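Long-range contacts in putative adenosine kinase (Schistosoma mansoni, PDB 3VAS), which probably phosphorylates adenosine to AMP at the expense of ATP, as an adenosine kinase of the ribokinase-like pfkB family, with adenosine bound here in an occluded state: residues Leu35-Asp40 and Thr138-Val143; Asn77-Gly82 and Gly113-Asn118; Thr87-Gln92 and Ser121-Val126; Gly105-Asp110 and Thr127-Ala132. All blocks are in the same frame, centred on the assembly; numbering follows the deposited sequence.

Interaction 1: Leu35-Asp40 and Thr138-Val143; sequences LDIIVD and TGKVAV. With ADN (adenosine), chain C.
L35 O accepts V141 N in a parallel pairing that sets strand 27-40 alongside strand 138-145. Five N-H···O=C bonds alternate between them: G139 O receives L35 N (3.1 Å), L35 O receives V141 N, V141 O receives I37 N (2.8 Å), I37 O receives V143 N, and V143 O receives V39 N. Longer CA-H···O contacts supplement the bonds: K140 CA lies 3.2 Å from L35 O, and V143 O, already holding V39 N, also takes a contact of this kind from I38 CA.

Apolar packing is thinner. I38 and V143 project from the same face and run side by side, with I38 CG1 4.1 Å from V143 CB. D36 and V141 share that face; L35, K140, I37 and A142 occupy the other.

Polar chemistry is concentrated on D36. Its CG is anti to the carbonyl carbon (chi1 -72°), which lays the carboxylate against V141 and across the ribose rim of adenosine. The two oxygens divide the work: OD2 takes the sugar O3'-H at 2.5 Å, and OD1 the O2'-H at an apparent 2.4 Å, a value too short to be trusted to the decimal. V141 walls this pair, its CG2 3.4 Å from O2' and its CB 3.5 Å from D36 OD1. A strand-borne aspartate gripping the 2'- and 3'-hydroxyls of the ribose is characteristic of the nucleoside site of ribokinase-fold adenosine kinases.

Interaction 2: Asn77-Gly82 and Gly113-Asn118; sequences NYIAGG and GKYIKN. With ADN (adenosine), chain C.
Y115 reaches from helix 111-122 to A80 on strand 77-81, a helix-on-strand contact within the ribokinase-like fold. Here the strand runs into a G81-G82 pair, consistent with the di-glycine of the first pfkB signature, often regarded as a hinge for lid closure.

The polar part across the contact is one bond: A80 N donates to Y115 OH at 3.0 Å, with an N-H···O angle of 148° and so noticeably bent. Beside it, I79 CA closely approaches the same hydroxyl oxygen, 3.5 Å from Y115 OH. The strand comes to the phenol from its rim, A80 N and I79 C lying near the plane of the ring. With CG anti to the backbone N (chi1 154°, some way from a fully staggered value), the ring is swung out from the helix to meet them.

Apolar contacts flank this bond. The methyl of A80 faces the helix, with CB 3.9 Å from Y115 CE2 and 4.2 Å from I116 CG1.

Ligand binding follows directly along the strand. G81 presents only backbone to the ribose, its CA 3.8 Å from O3' of adenosine. G82, at the N-cap of helix 83-95 with a positive phi, points its N-H at the ribose O2', the N···O distance being 3.1 Å.

Interaction 3: Thr87-Gln92 and Ser121-Val126; sequences TVKMIQ and SALDLV
K89 and L125 bring their backbones to 6.4 Å, CA to CA, where helix 83-95 passes the chain leaving the C-terminal end of helix 111-122. That helix is closed by a Schellman motif: D124 takes a positive phi (63°), its N bonds back to S121 O at 3.1 Å, and the chain turns away toward strand 126-131. The turn leaves L123 O facing the other helix. A water bridges the two backbones there, donating to L123 O at 2.8 Å and, weakly, to Q92 O at 3.4 Å.

Side chains on both segments fill the angle so made. V88 CG1 meets L125 CD1 at 3.7 Å, the two side chains crossing at about a right angle; the second branch of L125, CD2, rests on K89 CB. The arrangement packs helix 83-95 against the turn that links helix 111-122 to strand 126-131 in the ribokinase-like alpha/beta domain, and C101 and Y103 of strand 101-107 also touch L125.

K89 is used in two ways. Its CG stands between the backbone N and carbonyl carbon (chi1 73°), and the extended chain beyond crosses L123 obliquely, CD lying 3.7 Å from L123 CD1. The aliphatic stem thus packs on the leucine while NZ goes on to a salt bridge with D119 OD2. Q92 bends at chi2 (67°), which lays its CG against L123 O at 3.2 Å and its CD beside D124 O at 3.5 Å. The amide itself is satisfied elsewhere: OE1 accepts from C101 N, and NE2 donates to K97 O.

Interaction 4: Gly105-Asp110 and Thr127-Ala132; sequences GCIGAD and TEFQIA
I107 CG2 approaches the F129 ring at a slant on one side of a short parallel strand pair, 3.9 Å from F129 CD1. The ring also turns an edge to the backbone: G105 O lies near its plane, 3.4 Å from CD1. Farther on, I131 CG2 meets the methyl of A109 at 4.0 Å.

C106 projects to the opposite side of the strands, together with Q130. Its SG is anti to the backbone N (chi1 -173°), a torsion that carries the sulfur alongside Q130, 3.9 Å from CG, and equally close to A132 CB.

Between these two layers run the bonds of a beta-alpha-beta crossover, in which strand 101-107 is followed by helix 111-122 and then by its parallel neighbour 126-131. G105 O accepts Q130 N, Q130 O accepts I107 N, and I107 O accepts A132 N (2.8 Å).

Past the strand ends A109 centres an inverse gamma turn, and a water takes over the pairing, accepting from A109 N at 3.0 Å and donating to A132 O. The extended side chain of Q130 reaches a neighbouring loop, where OE1 accepts from S163 N.

Interactions 1 and 3 are the more buried contacts; 2 and 4 are only partly so. Both strand pairs, interactions 1 and 4, rest on parallel backbone bonds, yet one ends at the sugar and the other at a water-bridged turn. Interactions 2 and 3 instead rest largely on side-chain contacts, with helix 111-122 or the turn after it meeting strand 77-81 in one and helix 83-95 in the other. Strand 77-81 lies antiparallel to strand 27-40, with D36 N bonded to I79 O, so interactions 1 and 2 form adjoining walls of the adenosine site. T138 OG1 ties interaction 1 to interaction 4 through G108 N and D110 OD2, while A80 CB touching K89 NZ connects 2 with 3.

Interaction 1: Leu35-Asp40 and Thr138-Val143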
loop_
_atom_site.group_PDB
_atom_site.type_symbol
_atom_site.label_atom_id
_atom_site.label_comp_id
_atom_site.label_asym_id
_atom_site.label_seq_id
_atom_site.Cartn_x
_atom_site.Cartn_y
_atom_site.Cartn_z
ATOM N N LEU A 35 12.623 -3.631 -3.732
ATOM C CA LEU A 35 12.789 -4.021 -5.122
ATOM C C LEU A 35 11.953 -5.266 -5.394
ATOM O O LEU A 35 12.102 -6.282 -4.713
ATOM C CB LEU A 35 14.260 -4.292 -5.432
ATOM C CG LEU A 35 14.561 -4.647 -6.888
ATOM C CD1 LEU A 35 14.477 -3.409 -7.767
ATOM C CD2 LEU A 35 15.917 -5.314 -7.016
ATOM N N ASP A 36 11.060 -5.182 -6.375
ATOM C CA ASP A 36 10.309 -6.355 -6.818
ATOM C C ASP A 36 11.132 -7.188 -7.794
ATOM O O ASP A 36 11.711 -6.665 -8.747
ATOM C CB ASP A 36 8.980 -5.954 -7.465
ATOM C CG ASP A 36 7.959 -5.453 -6.452
ATOM O OD1 ASP A 36 8.224 -5.558 -5.232
ATOM O OD2 ASP A 36 6.884 -4.967 -6.878
ATOM N N ILE A 37 11.189 -8.490 -7.546
ATOM C CA ILE A 37 11.852 -9.402 -8.462
ATOM C C ILE A 37 10.813 -10.367 -9.025
ATOM O O ILE A 37 10.440 -11.343 -8.380
ATOM C CB ILE A 37 12.991 -10.160 -7.771
ATOM C CG1 ILE A 37 13.907 -9.174 -7.040
ATOM C CG2 ILE A 37 13.769 -11.002 -8.781
ATOM C CD1 ILE A 37 15.109 -9.828 -6.384
ATOM N N ILE A 38 10.347 -10.073 -10.236
ATOM C CA ILE A 38 9.224 -10.782 -10.828
ATOM C C ILE A 38 9.686 -11.917 -11.729
ATOM O O ILE A 38 10.422 -11.703 -12.695
ATOM C CB ILE A 38 8.332 -9.817 -11.627
ATOM C CG1 ILE A 38 7.985 -8.598 -10.766
ATOM C CG2 ILE A 38 7.075 -10.526 -12.120
ATOM C CD1 ILE A 38 7.258 -7.507 -11.516
ATOM N N VAL A 39 9.241 -13.126 -11.407
ATOM C CA VAL A 39 9.707 -14.323 -12.094
ATOM C C VAL A 39 8.540 -15.232 -12.459
ATOM O O VAL A 39 7.582 -15.355 -11.696
ATOM C CB VAL A 39 10.731 -15.100 -11.219
ATOM C CG1 VAL A 39 10.247 -15.208 -9.777
ATOM C CG2 VAL A 39 11.026 -16.480 -11.795
ATOM N N ASP A 40 8.610 -15.838 -13.640
ATOM C CA ASP A 40 7.709 -16.925 -13.993
ATOM C C ASP A 40 8.118 -18.168 -13.208
ATOM O O ASP A 40 9.123 -18.813 -13.520
ATOM C CB ASP A 40 7.750 -17.202 -15.496
ATOM C CG ASP A 40 7.091 -16.102 -16.310
ATOM O OD1 ASP A 40 6.186 -15.425 -15.774
ATOM O OD2 ASP A 40 7.476 -15.918 -17.485
ATOM N N THR A 138 19.130 -3.175 0.627
ATOM C CA THR A 138 17.769 -2.763 0.323
ATOM C C THR A 138 16.860 -3.990 0.262
ATOM O O THR A 138 17.232 -5.016 -0.307
ATOM C CB THR A 138 17.712 -2.007 -1.022
ATOM O OG1 THR A 138 18.469 -0.793 -0.920
ATOM C CG2 THR A 138 16.273 -1.675 -1.397
ATOM N N GLY A 139 15.682 -3.887 0.870
ATOM C CA GLY A 139 14.737 -4.988 0.880
ATOM C C GLY A 139 14.293 -5.402 -0.513
ATOM O O GLY A 139 14.426 -4.643 -1.474
ATOM N N LYS A 140 13.758 -6.612 -0.619
ATOM C CA LYS A 140 13.352 -7.159 -1.903
ATOM C C LYS A 140 12.126 -8.054 -1.748
ATOM O O LYS A 140 11.901 -8.642 -0.683
ATOM C CB LYS A 140 14.502 -7.958 -2.516
ATOM C CG LYS A 140 15.096 -8.980 -1.558
ATOM C CD LYS A 140 16.300 -9.692 -2.158
ATOM C CE LYS A 140 17.004 -10.547 -1.116
ATOM N NZ LYS A 140 18.218 -11.214 -1.672
ATOM N N VAL A 141 11.342 -8.155 -2.817
ATOM C CA VAL A 141 10.175 -9.026 -2.838
ATOM C C VAL A 141 10.309 -10.031 -3.974
ATOM O O VAL A 141 10.489 -9.656 -5.129
ATOM C CB VAL A 141 8.866 -8.231 -3.038
ATOM C CG1 VAL A 141 7.660 -9.166 -2.959
ATOM C CG2 VAL A 141 8.747 -7.115 -2.006
ATOM N N ALA A 142 10.246 -11.315 -3.650
ATOM C CA ALA A 142 10.180 -12.316 -4.697
ATOM C C ALA A 142 8.726 -12.397 -5.119
ATOM O O ALA A 142 7.869 -12.785 -4.325
ATOM C CB ALA A 142 10.674 -13.661 -4.197
ATOM N N VAL A 143 8.443 -11.998 -6.357
ATOM C CA VAL A 143 7.079 -12.057 -6.872
ATOM C C VAL A 143 6.963 -13.227 -7.841
ATOM O O VAL A 143 7.449 -13.167 -8.970
ATOM C CB VAL A 143 6.664 -10.743 -7.557
ATOM C CG1 VAL A 143 5.190 -10.782 -7.953
ATOM C CG2 VAL A 143 6.938 -9.562 -6.635
HETATM O "O5'" ADN C . 0.849 -4.548 -3.699
HETATM C "C5'" ADN C . 1.972 -5.145 -4.344
HETATM C "C4'" ADN C . 3.269 -4.578 -3.824
HETATM O "O4'" ADN C . 3.414 -4.895 -2.431
HETATM C "C3'" ADN C . 4.551 -5.083 -4.497
HETATM O "O3'" ADN C . 5.099 -4.051 -5.319
HETATM C "C2'" ADN C . 5.514 -5.362 -3.320
HETATM O "O2'" ADN C . 6.791 -4.777 -3.454
HETATM C "C1'" ADN C . 4.769 -4.786 -2.115
HETATM N N9 ADN C . 5.034 -5.473 -0.851
HETATM C C8 ADN C . 5.070 -6.776 -0.647
HETATM N N7 ADN C . 5.405 -6.992 0.770
HETATM C C5 ADN C . 5.571 -5.715 1.385
HETATM C C6 ADN C . 5.890 -5.340 2.686
HETATM N N6 ADN C . 6.121 -6.347 3.687
HETATM N N1 ADN C . 5.993 -3.993 3.009
HETATM C C2 ADN C . 5.774 -3.029 2.058
HETATM N N3 ADN C . 5.455 -3.397 0.777
HETATM C C4 ADN C . 5.360 -4.774 0.454
#

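Interaction 2: Asn77-Gly82 and Gly113-Asn118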
loop_
_atom_site.group_PDB
_atom_site.type_symbol
_atom_site.label_atom_id
_atom_site.label_comp_id
_atom_site.label_asym_id
_atom_site.label_seq_id
_atom_site.Cartn_x
_atom_site.Cartn_y
_atom_site.Cartn_z
ATOM N N ASN A 77 12.279 -9.822 -14.121
ATOM C CA ASN A 77 11.929 -8.412 -14.218
ATOM C C ASN A 77 12.179 -7.706 -12.890
ATOM O O ASN A 77 11.556 -8.022 -11.882
ATOM C CB ASN A 77 10.469 -8.243 -14.656
ATOM C CG ASN A 77 10.069 -6.783 -14.832
ATOM O OD1 ASN A 77 10.918 -5.893 -14.918
ATOM N ND2 ASN A 77 8.765 -6.534 -14.895
ATOM N N TYR A 78 13.107 -6.756 -12.898
ATOM C CA TYR A 78 13.424 -5.977 -11.711
ATOM C C TYR A 78 12.705 -4.646 -11.804
ATOM O O TYR A 78 12.832 -3.940 -12.804
ATOM C CB TYR A 78 14.931 -5.730 -11.620
ATOM C CG TYR A 78 15.774 -6.983 -11.552
ATOM C CD1 TYR A 78 15.965 -7.648 -10.351
ATOM C CD2 TYR A 78 16.393 -7.489 -12.687
ATOM C CE1 TYR A 78 16.747 -8.793 -10.280
ATOM C CE2 TYR A 78 17.172 -8.634 -12.631
ATOM C CZ TYR A 78 17.346 -9.280 -11.422
ATOM O OH TYR A 78 18.119 -10.417 -11.355
ATOM N N ILE A 79 11.947 -4.298 -10.772
ATOM C CA ILE A 79 11.190 -3.053 -10.798
ATOM C C ILE A 79 10.926 -2.557 -9.381
ATOM O O ILE A 79 10.676 -3.353 -8.479
ATOM C CB ILE A 79 9.871 -3.209 -11.610
ATOM C CG1 ILE A 79 9.142 -1.872 -11.748
ATOM C CG2 ILE A 79 8.963 -4.259 -10.992
ATOM C CD1 ILE A 79 7.975 -1.917 -12.738
ATOM N N ALA A 80 11.018 -1.244 -9.185
ATOM C CA ALA A 80 10.785 -0.645 -7.876
ATOM C C ALA A 80 9.410 -1.011 -7.328
ATOM O O ALA A 80 8.410 -0.969 -8.047
ATOM C CB ALA A 80 10.941 0.867 -7.948
ATOM N N GLY A 81 9.372 -1.378 -6.051
ATOM C CA GLY A 81 8.135 -1.771 -5.398
ATOM C C GLY A 81 7.945 -1.092 -4.054
ATOM O O GLY A 81 8.468 -0.002 -3.817
ATOM N N GLY A 82 7.198 -1.741 -3.165
ATOM C CA GLY A 82 6.828 -1.140 -1.895
ATOM C C GLY A 82 5.429 -0.547 -1.974
ATOM O O GLY A 82 5.176 0.368 -2.767
ATOM N N GLY A 113 19.056 0.371 -3.981
ATOM C CA GLY A 113 18.547 1.532 -3.275
ATOM C C GLY A 113 18.661 2.783 -4.123
ATOM O O GLY A 113 17.739 3.599 -4.174
ATOM N N LYS A 114 19.798 2.930 -4.799
ATOM C CA LYS A 114 20.011 4.092 -5.647
ATOM C C LYS A 114 19.047 4.097 -6.836
ATOM O O LYS A 114 18.536 5.145 -7.220
ATOM C CB LYS A 114 21.470 4.192 -6.112
ATOM C CG LYS A 114 21.765 5.497 -6.843
ATOM C CD LYS A 114 23.250 5.752 -7.025
ATOM C CE LYS A 114 23.471 7.148 -7.585
ATOM N NZ LYS A 114 24.907 7.491 -7.738
ATOM N N TYR A 115 18.791 2.926 -7.409
ATOM C CA TYR A 115 17.813 2.816 -8.487
ATOM C C TYR A 115 16.420 3.257 -8.019
ATOM O O TYR A 115 15.735 4.017 -8.708
ATOM C CB TYR A 115 17.769 1.392 -9.053
ATOM C CG TYR A 115 16.436 1.036 -9.671
ATOM C CD1 TYR A 115 16.016 1.618 -10.861
ATOM C CD2 TYR A 115 15.590 0.129 -9.054
ATOM C CE1 TYR A 115 14.786 1.299 -11.418
ATOM C CE2 TYR A 115 14.365 -0.194 -9.599
ATOM C CZ TYR A 115 13.964 0.390 -10.778
ATOM O OH TYR A 115 12.738 0.057 -11.312
ATOM N N ILE A 116 16.010 2.782 -6.845
ATOM C CA ILE A 116 14.724 3.183 -6.284
ATOM C C ILE A 116 14.661 4.702 -6.066
ATOM O O ILE A 116 13.664 5.346 -6.410
ATOM C CB ILE A 116 14.389 2.407 -4.980
ATOM C CG1 ILE A 116 14.155 0.926 -5.292
ATOM C CG2 ILE A 116 13.155 2.991 -4.313
ATOM C CD1 ILE A 116 14.096 0.029 -4.068
ATOM N N LYS A 117 15.734 5.278 -5.524
ATOM C CA LYS A 117 15.784 6.727 -5.323
ATOM C C LYS A 117 15.694 7.504 -6.639
ATOM O O LYS A 117 14.974 8.499 -6.727
ATOM C CB LYS A 117 17.036 7.148 -4.550
ATOM C CG LYS A 117 17.061 8.637 -4.198
ATOM C CD LYS A 117 18.441 9.103 -3.732
ATOM C CE LYS A 117 18.862 8.410 -2.446
ATOM N NZ LYS A 117 20.226 8.826 -1.991
ATOM N N ASN A 118 16.428 7.058 -7.656
ATOM C CA ASN A 118 16.395 7.720 -8.961
ATOM C C ASN A 118 15.025 7.626 -9.627
ATOM O O ASN A 118 14.620 8.522 -10.362
ATOM C CB ASN A 118 17.464 7.154 -9.901
ATOM C CG ASN A 118 18.876 7.484 -9.450
ATOM O OD1 ASN A 118 19.095 8.397 -8.650
ATOM N ND2 ASN A 118 19.844 6.743 -9.971
HETATM O "O5'" ADN C . 0.849 -4.548 -3.699
HETATM C "C5'" ADN C . 1.972 -5.145 -4.344
HETATM C "C4'" ADN C . 3.269 -4.578 -3.824
HETATM O "O4'" ADN C . 3.414 -4.895 -2.431
HETATM C "C3'" ADN C . 4.551 -5.083 -4.497
HETATM O "O3'" ADN C . 5.099 -4.051 -5.319
HETATM C "C2'" ADN C . 5.514 -5.362 -3.320
HETATM O "O2'" ADN C . 6.791 -4.777 -3.454
HETATM C "C1'" ADN C . 4.769 -4.786 -2.115
HETATM N N9 ADN C . 5.034 -5.473 -0.851
HETATM C C8 ADN C . 5.070 -6.776 -0.647
HETATM N N7 ADN C . 5.405 -6.992 0.770
HETATM C C5 ADN C . 5.571 -5.715 1.385
HETATM C C6 ADN C . 5.890 -5.340 2.686
HETATM N N6 ADN C . 6.121 -6.347 3.687
HETATM N N1 ADN C . 5.993 -3.993 3.009
HETATM C C2 ADN C . 5.774 -3.029 2.058
HETATM N N3 ADN C . 5.455 -3.397 0.777
HETATM C C4 ADN C . 5.360 -4.774 0.454
#

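Interaction 3: Thr87-Gln92 and Ser121-Val126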
loop_
_atom_site.group_PDB
_atom_site.type_symbol
_atom_site.label_atom_id
_atom_site.label_comp_id
_atom_site.label_asym_id
_atom_site.label_seq_id
_atom_site.Cartn_x
_atom_site.Cartn_y
_atom_site.Cartn_z
ATOM N N THR A 87 1.704 3.626 -4.180
ATOM C CA THR A 87 0.533 4.488 -4.073
ATOM C C THR A 87 0.892 5.969 -4.149
ATOM O O THR A 87 0.298 6.725 -4.920
ATOM C CB THR A 87 -0.233 4.202 -2.762
ATOM O OG1 THR A 87 -0.797 2.887 -2.824
ATOM C CG2 THR A 87 -1.353 5.210 -2.548
ATOM N N VAL A 88 1.874 6.381 -3.357
ATOM C CA VAL A 88 2.249 7.788 -3.287
ATOM C C VAL A 88 2.843 8.310 -4.594
ATOM O O VAL A 88 2.534 9.419 -5.025
ATOM C CB VAL A 88 3.201 8.042 -2.107
ATOM C CG1 VAL A 88 3.814 9.440 -2.188
ATOM C CG2 VAL A 88 2.456 7.845 -0.801
ATOM N N LYS A 89 3.680 7.512 -5.246
ATOM C CA LYS A 89 4.277 7.975 -6.490
ATOM C C LYS A 89 3.257 8.006 -7.629
ATOM O O LYS A 89 3.377 8.810 -8.550
ATOM C CB LYS A 89 5.531 7.174 -6.858
ATOM C CG LYS A 89 5.299 5.760 -7.355
ATOM C CD LYS A 89 6.645 5.048 -7.533
ATOM C CE LYS A 89 6.495 3.742 -8.298
ATOM N NZ LYS A 89 7.806 3.057 -8.488
ATOM N N MET A 90 2.241 7.152 -7.564
ATOM C CA MET A 90 1.189 7.214 -8.575
ATOM C C MET A 90 0.261 8.405 -8.329
ATOM O O MET A 90 -0.216 9.021 -9.282
ATOM C CB MET A 90 0.391 5.913 -8.680
ATOM C CG MET A 90 -0.604 5.924 -9.842
ATOM S SD MET A 90 -1.391 4.327 -10.141
ATOM C CE MET A 90 -2.231 4.629 -11.698
ATOM N N ILE A 91 0.009 8.736 -7.064
ATOM C CA ILE A 91 -0.728 9.961 -6.750
ATOM C C ILE A 91 -0.002 11.144 -7.389
ATOM O O ILE A 91 -0.616 12.010 -8.011
ATOM C CB ILE A 91 -0.830 10.209 -5.236
ATOM C CG1 ILE A 91 -1.676 9.128 -4.564
ATOM C CG2 ILE A 91 -1.424 11.590 -4.953
ATOM C CD1 ILE A 91 -1.778 9.288 -3.060
ATOM N N GLN A 92 1.319 11.153 -7.242
ATOM C CA GLN A 92 2.168 12.182 -7.826
ATOM C C GLN A 92 2.085 12.185 -9.356
ATOM O O GLN A 92 1.990 13.241 -9.982
ATOM C CB GLN A 92 3.618 11.979 -7.360
ATOM C CG GLN A 92 4.636 12.891 -8.041
ATOM C CD GLN A 92 4.456 14.351 -7.671
ATOM O OE1 GLN A 92 4.426 14.704 -6.490
ATOM N NE2 GLN A 92 4.330 15.209 -8.682
ATOM N N SER A 121 12.873 10.392 -8.102
ATOM C CA SER A 121 13.248 11.699 -8.627
ATOM C C SER A 121 12.742 11.901 -10.052
ATOM O O SER A 121 12.359 13.006 -10.431
ATOM C CB SER A 121 14.764 11.885 -8.570
ATOM O OG SER A 121 15.203 11.895 -7.226
ATOM N N ALA A 122 12.742 10.828 -10.835
ATOM C CA ALA A 122 12.243 10.881 -12.202
ATOM C C ALA A 122 10.757 11.233 -12.228
ATOM O O ALA A 122 10.263 11.787 -13.206
ATOM C CB ALA A 122 12.483 9.556 -12.902
ATOM N N LEU A 123 10.057 10.912 -11.143
ATOM C CA LEU A 123 8.620 11.152 -11.050
ATOM C C LEU A 123 8.263 12.477 -10.361
ATOM O O LEU A 123 7.083 12.777 -10.164
ATOM C CB LEU A 123 7.944 9.982 -10.324
ATOM C CG LEU A 123 7.828 8.679 -11.120
ATOM C CD1 LEU A 123 7.396 7.534 -10.230
ATOM C CD2 LEU A 123 6.842 8.860 -12.269
ATOM N N ASP A 124 9.284 13.261 -10.011
ATOM C CA ASP A 124 9.113 14.503 -9.243
ATOM C C ASP A 124 8.541 14.268 -7.844
ATOM O O ASP A 124 7.873 15.134 -7.281
ATOM C CB ASP A 124 8.261 15.527 -9.995
ATOM C CG ASP A 124 8.908 15.985 -11.282
ATOM O OD1 ASP A 124 10.154 15.980 -11.354
ATOM O OD2 ASP A 124 8.166 16.348 -12.218
ATOM N N LEU A 125 8.807 13.091 -7.295
ATOM C CA LEU A 125 8.435 12.778 -5.924
ATOM C C LEU A 125 9.558 13.196 -4.971
ATOM O O LEU A 125 10.675 12.687 -5.060
ATOM C CB LEU A 125 8.146 11.278 -5.804
ATOM C CG LEU A 125 7.843 10.678 -4.434
ATOM C CD1 LEU A 125 6.604 11.304 -3.848
ATOM C CD2 LEU A 125 7.678 9.170 -4.545
ATOM N N VAL A 126 9.276 14.137 -4.077
ATOM C CA VAL A 126 10.261 14.544 -3.077
ATOM C C VAL A 126 10.480 13.417 -2.066
ATOM O O VAL A 126 9.526 12.894 -1.493
ATOM C CB VAL A 126 9.836 15.831 -2.329
ATOM C CG1 VAL A 126 10.720 16.060 -1.106
ATOM C CG2 VAL A 126 9.895 17.034 -3.255
HETATM O O HOH W 1 4.928 13.525 -11.706
#

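Interaction 4: Gly105-Asp110 and Thr127-Ala132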
loop_
_atom_site.group_PDB
_atom_site.type_symbol
_atom_site.label_atom_id
_atom_site.label_comp_id
_atom_site.label_asym_id
_atom_site.label_seq_id
_atom_site.Cartn_x
_atom_site.Cartn_y
_atom_site.Cartn_z
ATOM N N GLY A 105 11.452 6.572 3.500
ATOM C CA GLY A 105 11.670 5.149 3.696
ATOM C C GLY A 105 13.146 4.860 3.900
ATOM O O GLY A 105 13.981 5.754 3.739
ATOM N N CYS A 106 13.479 3.619 4.244
ATOM C CA CYS A 106 14.881 3.249 4.449
ATOM C C CYS A 106 15.406 2.245 3.421
ATOM O O CYS A 106 14.910 1.120 3.316
ATOM C CB CYS A 106 15.112 2.720 5.871
ATOM S SG CYS A 106 16.860 2.436 6.274
ATOM N N ILE A 107 16.420 2.664 2.669
ATOM C CA ILE A 107 17.101 1.794 1.719
ATOM C C ILE A 107 18.531 1.520 2.191
ATOM O O ILE A 107 19.026 2.176 3.115
ATOM C CB ILE A 107 17.172 2.430 0.315
ATOM C CG1 ILE A 107 17.880 3.789 0.380
ATOM C CG2 ILE A 107 15.774 2.567 -0.304
ATOM C CD1 ILE A 107 18.197 4.391 -0.992
ATOM N N GLY A 108 19.192 0.555 1.553
ATOM C CA GLY A 108 20.594 0.294 1.813
ATOM C C GLY A 108 21.496 1.128 0.915
ATOM O O GLY A 108 21.017 1.820 0.015
ATOM N N ALA A 109 22.803 1.070 1.161
ATOM C CA ALA A 109 23.768 1.789 0.335
ATOM C C ALA A 109 24.251 0.898 -0.801
ATOM O O ALA A 109 25.435 0.587 -0.907
ATOM C CB ALA A 109 24.949 2.267 1.176
ATOM N N ASP A 110 23.315 0.480 -1.641
ATOM C CA ASP A 110 23.620 -0.397 -2.758
ATOM C C ASP A 110 22.972 0.141 -4.028
ATOM O O ASP A 110 22.269 1.153 -3.995
ATOM C CB ASP A 110 23.155 -1.831 -2.464
ATOM C CG ASP A 110 21.736 -1.895 -1.897
ATOM O OD1 ASP A 110 21.390 -2.926 -1.277
ATOM O OD2 ASP A 110 20.966 -0.923 -2.067
ATOM N N THR A 127 11.736 13.034 -1.860
ATOM C CA THR A 127 12.052 11.971 -0.916
ATOM C C THR A 127 13.095 12.391 0.113
ATOM O O THR A 127 13.917 13.271 -0.135
ATOM C CB THR A 127 12.557 10.699 -1.627
ATOM O OG1 THR A 127 13.756 10.993 -2.356
ATOM C CG2 THR A 127 11.504 10.163 -2.581
ATOM N N GLU A 128 13.034 11.757 1.278
ATOM C CA GLU A 128 14.100 11.846 2.266
ATOM C C GLU A 128 14.381 10.441 2.780
ATOM O O GLU A 128 13.843 10.020 3.806
ATOM C CB GLU A 128 13.718 12.779 3.416
ATOM C CG GLU A 128 13.755 14.259 3.064
ATOM C CD GLU A 128 15.167 14.785 2.834
ATOM O OE1 GLU A 128 16.142 14.128 3.263
ATOM O OE2 GLU A 128 15.302 15.866 2.223
ATOM N N PHE A 129 15.212 9.710 2.046
ATOM C CA PHE A 129 15.521 8.334 2.407
ATOM C C PHE A 129 16.478 8.271 3.579
ATOM O O PHE A 129 17.405 9.072 3.685
ATOM C CB PHE A 129 16.132 7.583 1.222
ATOM C CG PHE A 129 15.139 7.213 0.161
ATOM C CD1 PHE A 129 14.264 6.153 0.354
ATOM C CD2 PHE A 129 15.082 7.919 -1.029
ATOM C CE1 PHE A 129 13.349 5.805 -0.619
ATOM C CE2 PHE A 129 14.168 7.576 -2.007
ATOM C CZ PHE A 129 13.300 6.520 -1.803
ATOM N N GLN A 130 16.237 7.316 4.467
ATOM C CA GLN A 130 17.223 6.951 5.466
ATOM C C GLN A 130 18.075 5.860 4.838
ATOM O O GLN A 130 17.558 4.965 4.167
ATOM C CB GLN A 130 16.540 6.432 6.730
ATOM C CG GLN A 130 17.497 5.991 7.828
ATOM C CD GLN A 130 16.763 5.446 9.034
ATOM O OE1 GLN A 130 15.546 5.589 9.142
ATOM N NE2 GLN A 130 17.497 4.813 9.944
ATOM N N ILE A 131 19.383 5.944 5.014
ATOM C CA ILE A 131 20.252 4.927 4.448
ATOM C C ILE A 131 20.699 4.001 5.574
ATOM O O ILE A 131 21.187 4.460 6.610
ATOM C CB ILE A 131 21.458 5.535 3.684
ATOM C CG1 ILE A 131 21.054 5.973 2.270
ATOM C CG2 ILE A 131 22.565 4.512 3.537
ATOM C CD1 ILE A 131 20.032 7.089 2.189
ATOM N N ALA A 132 20.494 2.702 5.384
ATOM C CA ALA A 132 20.870 1.720 6.390
ATOM C C ALA A 132 22.387 1.555 6.461
ATOM O O ALA A 132 23.080 1.659 5.448
ATOM C CB ALA A 132 20.202 0.386 6.104
HETATM O O HOH W 2 23.617 -0.394 3.635
#